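Local coordinates for protein alpha-1,3-glucanase (Paenibacillus glycanilyticus, PDB 6K0P) that probably hydrolyses alpha-1,3-glucosidic linkages in alpha-1,3-glucan, as a glycoside hydrolase of family GH87, at residues A[354-359]-A[381-386]; A[407-412]-A[444-449]; A[440-445]-A[462-467]. The protein carries 1 engineered substitution. One frame throughout, in Å; residues are numbered along the deposited sequence.

How the contacts relate
All three contacts lie on the parallel beta-helix of the catalytic domain. Contact 1 is partly buried and polar: carboxylates meet a methyl and lie near a guanidinium, and no strand bonds join its segments. Contact 2, also partly buried, is mainly aromatic, ending in a tryptophan against bound glucose. Contact 3 is wholly buried and has one good and one weak backbone hydrogen bond. Contacts 2 and 3 share Gly444 and Asp445 of strand 437-446 and have centres about 7 Å apart. Contact 1 probably joins contact 2 through Val383 O to Leu408 N and Ala386 N to Thr409 OG1, but its nearest atoms stay about 7 Å from contact 3.

Contact 1. Residues A[354-359]-A[381-386]; sequences DDSFAL and TNVRRA. With ACY (acetic acid), chain K.
Asp354 and Arg385 mark the closest backbone approach, their CA atoms 4.9 Å apart, and the chains meet there by a CA-H...O contact from Asp354 CA to Arg385 O (3.2 Å) and not by strand pairing. Next to it the CB of Ala386 points toward 354-359 and lies 3.3 Å from both Asp354 OD1 and Asp355 OD1, a single methyl set against two carboxylates. Asp354 has CG anti to the backbone N (chi1 -151°), and its OD1 accepts the N-H of Asp355 at 2.8 Å through the anti lone pair, a bond that limits rotation of the carboxylate. Its other oxygen, OD2, forms a salt bridge with Arg280. That oxygen is also 4.1 Å from Arg385 NE, but well out of the guanidinium plane, so charge alone relates the two. NE and NH2 of Arg385 instead go to an acetic acid molecule, probably from the crystallisation liquor: NE donates to OXT at 2.8 Å, nearly straight at 170°, and NH2 donates to O, while NH1 bonds Gly118 O and Leu120 O. Both carboxylate oxygens of Asp355 are bonded, OD1 by Ala387 N and OD2 by Tyr392 OH. Further along, both methyls of Val383 approach Ser356 OG, CG2 at 3.7 Å. The same hydroxyl is bonded to Thr352 OG1 and to a water that donates to Thr381 O. The side chain of Asp354 lies about 6 Å from a bound glucose, and its partner Arg280 lines a glycan pocket; acidic side chains in the loop leading into a beta-helix strand, close to sugar, are consistent with a substrate groove.

Contact 2. Residues A[407-412]-A[444-449]; sequences TLTYPG and GDFWTS. With GLC (alpha-D-glucopyranose), chain C; GLC (alpha-D-glucopyranose), chain B.
Thr409 and Gly444 bring the two chains closest, CA to CA 4.1 Å, in a loose antiparallel approach. A water joins the backbones beside it, donating to Leu408 O and accepting from Asp445 N. Thr409 O faces Asp445 O at 3.3 Å, two acceptors that cannot bond each other. The backbone angles and surroundings of Gly444 call for glycine: a CB would strike the backbone of 408-410, and phi/psi of 161/-173° would jam that atom against the preceding carbonyl. Phe446 points toward 407-412, laying CB near Thr409 O and CD1 3.8 Å from Thr409 CB, while the Thr409 hydroxyl is bonded to Ala386 N. The Tyr410 ring meets Phe446 obliquely, the planes at 70°, with Tyr410 CD1 4.1 Å from Phe446 CB. Strand 437-446 departs from the parallel coils of the beta-helix where it pairs antiparallel with 460-462, and Trp447 follows directly after it, beside the sugar. The Trp447 indole lies between Phe446 CD2, 3.5 Å above one face, and O3 of the chain C glucose, 3.6 Å above the opposite face; both are offset toward the rim. An alanine in place of Trp447 would probably cost the glucose this flat platform and open a gap between Phe446 and the sugar. The second glucose, in chain B, puts O2 3.2 Å from Trp447 CZ2, and Gln460, Gln495 and Glu529 add hydrogen bonds to the bound sugar.

Contact 3. Residues A[440-445]-A[462-467]; sequences DRTGGD and FGAIWI
Phe462 buries the most surface here, and its backbone and ring both meet Gly444. Phe462 N donates to Gly444 O at 2.8 Å, the carbonyl pointing almost straight at the donor (C=O...N 166°). The return bond, Gly444 N to Phe462 O, is weak at 3.4 Å, so the antiparallel pairing is lopsided. Phe462 CG sits anti to the carbonyl carbon (chi1 -69°), and the ring turns an edge to the same Gly444 oxygen, which lies in the ring plane 3.5 Å from CD2. Phe462 CE1 stands over one face of Trp466, toward its rim. Trp466 in turn stacks on Tyr468 of the glycan pocket, consistent with a place near the sugar-binding surface; the Phe462 side chain is about 5 Å from a bound glucose. The topology explains the mixed pairing: the main coils of the right-handed parallel beta-helix run parallel, but strands 437-446 and 460-462 pair antiparallel, joined by the loop between them, after which strand 465-469 resumes the coil. Thr442 is the second large contributor. Its OG1 lies between the backbone N and the carbonyl carbon (chi1 65°) and presses on Ala464, 3.1 Å from CB and 3.3 Å from CA, a close van der Waals contact, not a hydrogen bond. Between these two sites the chains come near enough for Gly443 CA to rest 3.2 Å from Phe462 O; a CB at Gly443 would collide with that oxygen. A water within bonding distance of Thr442 O and Phe462 O lies beside the glycine, although other acceptors compete for its protons. Beyond the segments, Pro411 and Met493 pack on Phe462.

Contact 1. Residues A[354-359]-A[381-386]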
loop_
_atom_site.group_PDB
_atom_site.type_symbol
_atom_site.label_atom_id
_atom_site.label_comp_id
_atom_site.label_asym_id
_atom_site.label_seq_id
_atom_site.Cartn_x
_atom_site.Cartn_y
_atom_site.Cartn_z
ATOM N N ASP A 354 5.802 -3.368 -2.819
ATOM C CA ASP A 354 6.936 -2.653 -2.230
ATOM C C ASP A 354 6.320 -1.465 -1.494
ATOM O O ASP A 354 5.099 -1.429 -1.296
ATOM C CB ASP A 354 7.956 -2.280 -3.313
ATOM C CG ASP A 354 9.382 -2.203 -2.786
ATOM O OD1 ASP A 354 9.670 -1.350 -1.914
ATOM O OD2 ASP A 354 10.232 -2.987 -3.255
ATOM N N ASP A 355 7.148 -0.497 -1.078
ATOM C CA ASP A 355 6.669 0.646 -0.298
ATOM C C ASP A 355 5.367 1.178 -0.884
ATOM O O ASP A 355 5.307 1.529 -2.065
ATOM C CB ASP A 355 7.708 1.775 -0.334
ATOM C CG ASP A 355 8.995 1.451 0.407
ATOM O OD1 ASP A 355 8.985 0.710 1.413
ATOM O OD2 ASP A 355 10.038 1.995 -0.026
ATOM N N SER A 356 4.309 1.252 -0.073
ATOM C CA SER A 356 3.019 1.640 -0.649
ATOM C C SER A 356 3.039 3.093 -1.105
ATOM O O SER A 356 2.672 3.403 -2.246
ATOM C CB SER A 356 1.882 1.420 0.343
ATOM O OG SER A 356 1.761 0.046 0.691
ATOM N N PHE A 357 3.468 3.997 -0.224
ATOM C CA PHE A 357 3.626 5.414 -0.538
ATOM C C PHE A 357 5.040 5.784 -0.140
ATOM O O PHE A 357 5.427 5.582 1.015
ATOM C CB PHE A 357 2.623 6.260 0.252
ATOM C CG PHE A 357 1.188 5.974 -0.089
ATOM C CD1 PHE A 357 0.608 6.513 -1.229
ATOM C CD2 PHE A 357 0.427 5.162 0.728
ATOM C CE1 PHE A 357 -0.725 6.249 -1.544
ATOM C CE2 PHE A 357 -0.900 4.890 0.415
ATOM C CZ PHE A 357 -1.471 5.433 -0.721
ATOM N N ALA A 358 5.808 6.319 -1.084
ATOM C CA ALA A 358 7.226 6.559 -0.852
ATOM C C ALA A 358 7.644 7.904 -1.427
ATOM O O ALA A 358 7.039 8.420 -2.375
ATOM C CB ALA A 358 8.095 5.452 -1.457
ATOM N N LEU A 359 8.700 8.455 -0.831
ATOM C CA LEU A 359 9.336 9.682 -1.290
ATOM C C LEU A 359 10.832 9.433 -1.254
ATOM O O LEU A 359 11.379 9.127 -0.190
ATOM C CB LEU A 359 8.956 10.850 -0.372
ATOM C CG LEU A 359 9.388 12.248 -0.819
ATOM C CD1 LEU A 359 8.769 12.650 -2.161
ATOM C CD2 LEU A 359 8.988 13.254 0.249
ATOM N N THR A 381 -2.314 -0.877 3.711
ATOM C CA THR A 381 -2.462 -2.095 4.499
ATOM C C THR A 381 -2.054 -3.297 3.657
ATOM O O THR A 381 -1.973 -3.219 2.432
ATOM C CB THR A 381 -3.904 -2.297 4.962
ATOM O OG1 THR A 381 -4.753 -2.412 3.815
ATOM C CG2 THR A 381 -4.366 -1.121 5.827
ATOM N N ASN A 382 -1.819 -4.426 4.325
ATOM C CA ASN A 382 -1.419 -5.651 3.635
ATOM C C ASN A 382 -0.257 -5.374 2.684
ATOM O O ASN A 382 -0.308 -5.677 1.487
ATOM C CB ASN A 382 -2.595 -6.285 2.890
ATOM C CG ASN A 382 -3.606 -6.924 3.815
ATOM O OD1 ASN A 382 -4.782 -6.575 3.784
ATOM N ND2 ASN A 382 -3.165 -7.886 4.629
ATOM N N VAL A 383 0.795 -4.761 3.220
ATOM C CA VAL A 383 1.967 -4.427 2.417
ATOM C C VAL A 383 2.750 -5.717 2.215
ATOM O O VAL A 383 3.280 -6.288 3.172
ATOM C CB VAL A 383 2.831 -3.363 3.097
ATOM C CG1 VAL A 383 3.873 -2.871 2.110
ATOM C CG2 VAL A 383 1.968 -2.199 3.586
ATOM N N ARG A 384 2.818 -6.183 0.973
ATOM C CA ARG A 384 3.319 -7.530 0.721
ATOM C C ARG A 384 4.841 -7.618 0.751
ATOM O O ARG A 384 5.388 -8.725 0.796
ATOM C CB ARG A 384 2.733 -8.060 -0.586
ATOM C CG ARG A 384 1.200 -8.055 -0.563
ATOM C CD ARG A 384 0.623 -8.861 -1.707
ATOM N NE ARG A 384 0.674 -8.152 -2.981
ATOM C CZ ARG A 384 0.161 -8.642 -4.102
ATOM N NH1 ARG A 384 -0.413 -9.839 -4.094
ATOM N NH2 ARG A 384 0.222 -7.943 -5.226
ATOM N N ARG A 385 5.527 -6.479 0.722
ATOM C CA ARG A 385 6.967 -6.397 0.902
ATOM C C ARG A 385 7.282 -4.934 1.158
ATOM O O ARG A 385 6.623 -4.062 0.589
ATOM C CB ARG A 385 7.701 -6.881 -0.362
ATOM C CG ARG A 385 9.202 -6.674 -0.314
ATOM C CD ARG A 385 9.828 -7.017 -1.643
ATOM N NE ARG A 385 11.244 -6.676 -1.648
ATOM C CZ ARG A 385 12.123 -7.229 -2.467
ATOM N NH1 ARG A 385 11.720 -8.140 -3.348
ATOM N NH2 ARG A 385 13.400 -6.869 -2.401
ATOM N N ALA A 386 8.268 -4.671 2.025
ATOM C CA ALA A 386 8.703 -3.312 2.361
ATOM C C ALA A 386 7.662 -2.569 3.202
ATOM O O ALA A 386 6.870 -3.206 3.907
ATOM C CB ALA A 386 9.192 -2.538 1.128
HETATM C C ACY K . 13.207 -4.446 0.296
HETATM O O ACY K . 14.037 -4.551 -0.683
HETATM O OXT ACY K . 12.114 -4.987 0.364
HETATM C CH3 ACY K . 13.722 -3.558 1.422
HETATM O O HOH W 1 -0.441 -1.865 0.502
#

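Contact 2. Residues A[407-412]-A[444-449]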
loop_
_atom_site.group_PDB
_atom_site.type_symbol
_atom_site.label_atom_id
_atom_site.label_comp_id
_atom_site.label_asym_id
_atom_site.label_seq_id
_atom_site.Cartn_x
_atom_site.Cartn_y
_atom_site.Cartn_z
ATOM N N THR A 407 2.098 -5.355 7.621
ATOM C CA THR A 407 3.259 -5.468 6.749
ATOM C C THR A 407 3.847 -6.872 6.844
ATOM O O THR A 407 3.996 -7.425 7.940
ATOM C CB THR A 407 4.320 -4.480 7.219
ATOM O OG1 THR A 407 4.476 -4.628 8.630
ATOM C CG2 THR A 407 3.867 -3.050 6.930
ATOM N N LEU A 408 4.216 -7.441 5.692
ATOM C CA LEU A 408 4.796 -8.780 5.717
ATOM C C LEU A 408 6.258 -8.802 6.152
ATOM O O LEU A 408 6.675 -9.763 6.807
ATOM C CB LEU A 408 4.636 -9.474 4.368
ATOM C CG LEU A 408 3.197 -9.829 4.002
ATOM C CD1 LEU A 408 3.194 -10.738 2.779
ATOM C CD2 LEU A 408 2.451 -10.490 5.169
ATOM N N THR A 409 7.070 -7.792 5.781
ATOM C CA THR A 409 8.522 -7.899 5.948
ATOM C C THR A 409 9.231 -6.679 6.530
ATOM O O THR A 409 10.456 -6.734 6.679
ATOM C CB THR A 409 9.221 -8.212 4.611
ATOM O OG1 THR A 409 9.068 -7.089 3.730
ATOM C CG2 THR A 409 8.661 -9.462 3.955
ATOM N N TYR A 410 8.533 -5.581 6.845
ATOM C CA TYR A 410 9.287 -4.343 7.054
ATOM C C TYR A 410 8.450 -3.366 7.891
ATOM O O TYR A 410 7.321 -3.702 8.282
ATOM C CB TYR A 410 9.632 -3.812 5.652
ATOM C CG TYR A 410 11.034 -3.254 5.449
ATOM C CD1 TYR A 410 12.143 -3.964 5.879
ATOM C CD2 TYR A 410 11.241 -2.004 4.866
ATOM C CE1 TYR A 410 13.418 -3.482 5.694
ATOM C CE2 TYR A 410 12.524 -1.513 4.674
ATOM C CZ TYR A 410 13.606 -2.251 5.091
ATOM O OH TYR A 410 14.867 -1.739 4.896
ATOM N N PRO A 411 8.966 -2.174 8.210
ATOM C CA PRO A 411 8.240 -1.259 9.099
ATOM C C PRO A 411 6.925 -0.760 8.524
ATOM O O PRO A 411 6.671 -0.801 7.314
ATOM C CB PRO A 411 9.205 -0.072 9.229
ATOM C CG PRO A 411 10.541 -0.665 9.038
ATOM C CD PRO A 411 10.347 -1.712 7.987
ATOM N N GLY A 412 6.093 -0.244 9.431
ATOM C CA GLY A 412 5.015 0.630 9.006
ATOM C C GLY A 412 5.534 1.891 8.338
ATOM O O GLY A 412 5.006 2.316 7.306
ATOM N N GLY A 444 8.472 -6.630 10.669
ATOM C CA GLY A 444 8.678 -7.909 10.023
ATOM C C GLY A 444 10.156 -8.248 9.942
ATOM O O GLY A 444 11.004 -7.570 10.525
ATOM N N ASP A 445 10.434 -9.338 9.225
ATOM C CA ASP A 445 11.780 -9.877 9.047
ATOM C C ASP A 445 12.278 -9.608 7.632
ATOM O O ASP A 445 11.543 -9.807 6.660
ATOM C CB ASP A 445 11.777 -11.404 9.198
ATOM C CG ASP A 445 11.437 -11.867 10.591
ATOM O OD1 ASP A 445 11.857 -11.222 11.566
ATOM O OD2 ASP A 445 10.750 -12.901 10.709
ATOM N N PHE A 446 13.550 -9.224 7.513
ATOM C CA PHE A 446 14.179 -9.050 6.204
ATOM C C PHE A 446 15.694 -9.026 6.393
ATOM O O PHE A 446 16.195 -8.861 7.510
ATOM C CB PHE A 446 13.670 -7.777 5.503
ATOM C CG PHE A 446 13.656 -7.866 3.993
ATOM C CD1 PHE A 446 12.746 -8.685 3.346
ATOM C CD2 PHE A 446 14.542 -7.121 3.225
ATOM C CE1 PHE A 446 12.720 -8.769 1.961
ATOM C CE2 PHE A 446 14.522 -7.200 1.831
ATOM C CZ PHE A 446 13.604 -8.024 1.202
ATOM N N TRP A 447 16.419 -9.181 5.276
ATOM C CA TRP A 447 17.882 -9.227 5.281
ATOM C C TRP A 447 18.403 -10.385 6.131
ATOM O O TRP A 447 17.675 -11.348 6.396
ATOM C CB TRP A 447 18.483 -7.882 5.726
ATOM C CG TRP A 447 17.951 -6.681 4.970
ATOM C CD1 TRP A 447 17.225 -5.637 5.485
ATOM C CD2 TRP A 447 18.120 -6.399 3.577
ATOM N NE1 TRP A 447 16.924 -4.730 4.490
ATOM C CE2 TRP A 447 17.466 -5.175 3.312
ATOM C CE3 TRP A 447 18.756 -7.066 2.524
ATOM C CZ2 TRP A 447 17.425 -4.612 2.040
ATOM C CZ3 TRP A 447 18.717 -6.498 1.260
ATOM C CH2 TRP A 447 18.057 -5.286 1.031
ATOM N N THR A 448 19.669 -10.308 6.556
ATOM C CA THR A 448 20.290 -11.340 7.378
ATOM C C THR A 448 20.924 -10.685 8.597
ATOM O O THR A 448 21.260 -9.497 8.582
ATOM C CB THR A 448 21.354 -12.139 6.604
ATOM O OG1 THR A 448 22.376 -11.254 6.120
ATOM C CG2 THR A 448 20.705 -12.866 5.429
ATOM N N SER A 449 21.099 -11.479 9.651
ATOM C CA SER A 449 21.618 -11.008 10.933
ATOM C C SER A 449 22.758 -11.897 11.424
ATOM O O SER A 449 22.829 -12.263 12.599
ATOM C CB SER A 449 20.508 -10.946 11.973
ATOM O OG SER A 449 19.913 -12.223 12.129
HETATM C C1 GLC C . 22.012 -5.160 5.221
HETATM C C2 GLC C . 21.710 -4.806 3.797
HETATM C C3 GLC C . 21.507 -3.330 3.572
HETATM C C4 GLC C . 20.505 -2.837 4.580
HETATM C C5 GLC C . 21.080 -3.106 5.954
HETATM C C6 GLC C . 20.112 -2.664 7.014
HETATM O O1 GLC C . 23.236 -4.792 5.450
HETATM O O2 GLC C . 22.718 -5.304 2.935
HETATM O O3 GLC C . 20.792 -3.253 2.365
HETATM O O4 GLC C . 20.250 -1.443 4.428
HETATM O O5 GLC C . 21.240 -4.477 6.138
HETATM O O6 GLC C . 20.490 -3.018 8.314
HETATM C C1 GLC B . 21.304 -2.177 1.537
HETATM C C2 GLC B . 20.438 -2.128 0.281
HETATM C C3 GLC B . 20.826 -3.249 -0.672
HETATM C C4 GLC B . 22.328 -3.227 -0.929
HETATM C C5 GLC B . 23.120 -3.187 0.377
HETATM C C6 GLC B . 24.606 -2.986 0.098
HETATM O O2 GLC B . 19.072 -2.223 0.622
HETATM O O3 GLC B . 20.123 -3.095 -1.885
HETATM O O4 GLC B . 22.699 -4.368 -1.671
HETATM O O5 GLC B . 22.678 -2.129 1.199
HETATM O O6 GLC B . 25.307 -2.898 1.319
HETATM O O HOH W 2 8.335 -11.165 8.375
#

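Contact 3. Residues A[440-445]-A[462-467]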
loop_
_atom_site.group_PDB
_atom_site.type_symbol
_atom_site.label_atom_id
_atom_site.label_comp_id
_atom_site.label_asym_id
_atom_site.label_seq_id
_atom_site.Cartn_x
_atom_site.Cartn_y
_atom_site.Cartn_z
ATOM N N ASP A 440 -0.829 -0.667 12.888
ATOM C CA ASP A 440 -1.318 -1.894 13.512
ATOM C C ASP A 440 -0.561 -3.081 12.942
ATOM O O ASP A 440 -0.579 -3.309 11.729
ATOM C CB ASP A 440 -2.809 -2.090 13.238
ATOM C CG ASP A 440 -3.684 -1.097 13.973
ATOM O OD1 ASP A 440 -3.163 -0.397 14.867
ATOM O OD2 ASP A 440 -4.896 -1.028 13.655
ATOM N N ARG A 441 0.098 -3.840 13.811
ATOM C CA ARG A 441 0.741 -5.085 13.393
ATOM C C ARG A 441 1.743 -4.847 12.260
ATOM O O ARG A 441 1.738 -5.543 11.236
ATOM C CB ARG A 441 -0.293 -6.160 13.023
ATOM C CG ARG A 441 -1.257 -6.524 14.165
ATOM C CD ARG A 441 -2.435 -7.416 13.702
ATOM N NE ARG A 441 -3.131 -6.793 12.579
ATOM C CZ ARG A 441 -4.081 -5.869 12.695
ATOM N NH1 ARG A 441 -4.495 -5.470 13.895
ATOM N NH2 ARG A 441 -4.615 -5.332 11.605
ATOM N N THR A 442 2.613 -3.854 12.449
ATOM C CA THR A 442 3.650 -3.522 11.476
ATOM C C THR A 442 5.039 -3.936 11.966
ATOM O O THR A 442 5.259 -4.203 13.154
ATOM C CB THR A 442 3.623 -2.038 11.084
ATOM O OG1 THR A 442 3.950 -1.232 12.226
ATOM C CG2 THR A 442 2.239 -1.655 10.556
ATOM N N GLY A 443 5.975 -3.986 11.026
ATOM C CA GLY A 443 7.265 -4.625 11.226
ATOM C C GLY A 443 7.333 -5.968 10.513
ATOM O O GLY A 443 6.388 -6.406 9.854
ATOM N N GLY A 444 8.472 -6.630 10.669
ATOM C CA GLY A 444 8.678 -7.909 10.023
ATOM C C GLY A 444 10.156 -8.248 9.942
ATOM O O GLY A 444 11.004 -7.570 10.525
ATOM N N ASP A 445 10.434 -9.338 9.225
ATOM C CA ASP A 445 11.780 -9.877 9.047
ATOM C C ASP A 445 12.278 -9.608 7.632
ATOM O O ASP A 445 11.543 -9.807 6.660
ATOM C CB ASP A 445 11.777 -11.404 9.198
ATOM C CG ASP A 445 11.437 -11.867 10.591
ATOM O OD1 ASP A 445 11.857 -11.222 11.566
ATOM O OD2 ASP A 445 10.750 -12.901 10.709
ATOM N N PHE A 462 12.402 -5.772 12.202
ATOM C CA PHE A 462 12.041 -4.379 11.971
ATOM C C PHE A 462 10.886 -3.921 12.845
ATOM O O PHE A 462 9.881 -4.625 12.984
ATOM C CB PHE A 462 11.806 -4.145 10.476
ATOM C CG PHE A 462 13.074 -4.230 9.724
ATOM C CD1 PHE A 462 13.893 -3.118 9.623
ATOM C CD2 PHE A 462 13.539 -5.455 9.256
ATOM C CE1 PHE A 462 15.127 -3.203 9.006
ATOM C CE2 PHE A 462 14.767 -5.549 8.634
ATOM C CZ PHE A 462 15.570 -4.427 8.515
ATOM N N GLY A 463 11.057 -2.742 13.454
ATOM C CA GLY A 463 10.025 -2.131 14.259
ATOM C C GLY A 463 8.965 -1.459 13.408
ATOM O O GLY A 463 9.067 -1.371 12.183
ATOM N N ALA A 464 7.928 -0.967 14.093
ATOM C CA ALA A 464 6.845 -0.265 13.407
ATOM C C ALA A 464 7.351 0.983 12.701
ATOM O O ALA A 464 6.895 1.311 11.596
ATOM C CB ALA A 464 5.740 0.104 14.397
ATOM N N ILE A 465 8.276 1.709 13.333
ATOM C CA ILE A 465 8.967 2.831 12.709
ATOM C C ILE A 465 10.456 2.572 12.831
ATOM O O ILE A 465 10.962 2.315 13.934
ATOM C CB ILE A 465 8.604 4.186 13.347
ATOM C CG1 ILE A 465 7.089 4.404 13.311
ATOM C CG2 ILE A 465 9.341 5.335 12.621
ATOM C CD1 ILE A 465 6.635 5.752 13.880
ATOM N N TRP A 466 11.150 2.621 11.700
ATOM C CA TRP A 466 12.591 2.433 11.630
ATOM C C TRP A 466 13.219 3.768 11.274
ATOM O O TRP A 466 12.928 4.333 10.212
ATOM C CB TRP A 466 12.913 1.386 10.564
ATOM C CG TRP A 466 14.358 0.995 10.401
ATOM C CD1 TRP A 466 15.332 0.947 11.364
ATOM C CD2 TRP A 466 14.974 0.555 9.189
ATOM N NE1 TRP A 466 16.514 0.513 10.815
ATOM C CE2 TRP A 466 16.320 0.262 9.480
ATOM C CE3 TRP A 466 14.511 0.384 7.879
ATOM C CZ2 TRP A 466 17.212 -0.195 8.504
ATOM C CZ3 TRP A 466 15.391 -0.069 6.910
ATOM C CH2 TRP A 466 16.726 -0.348 7.226
ATOM N N ILE A 467 14.058 4.277 12.172
ATOM C CA ILE A 467 14.817 5.502 11.954
ATOM C C ILE A 467 16.248 5.061 11.684
ATOM O O ILE A 467 16.959 4.649 12.611
ATOM C CB ILE A 467 14.741 6.447 13.156
ATOM C CG1 ILE A 467 13.280 6.744 13.551
ATOM C CG2 ILE A 467 15.483 7.746 12.830
ATOM C CD1 ILE A 467 12.688 5.782 14.603
HETATM O O HOH W 3 7.752 -4.460 14.704
#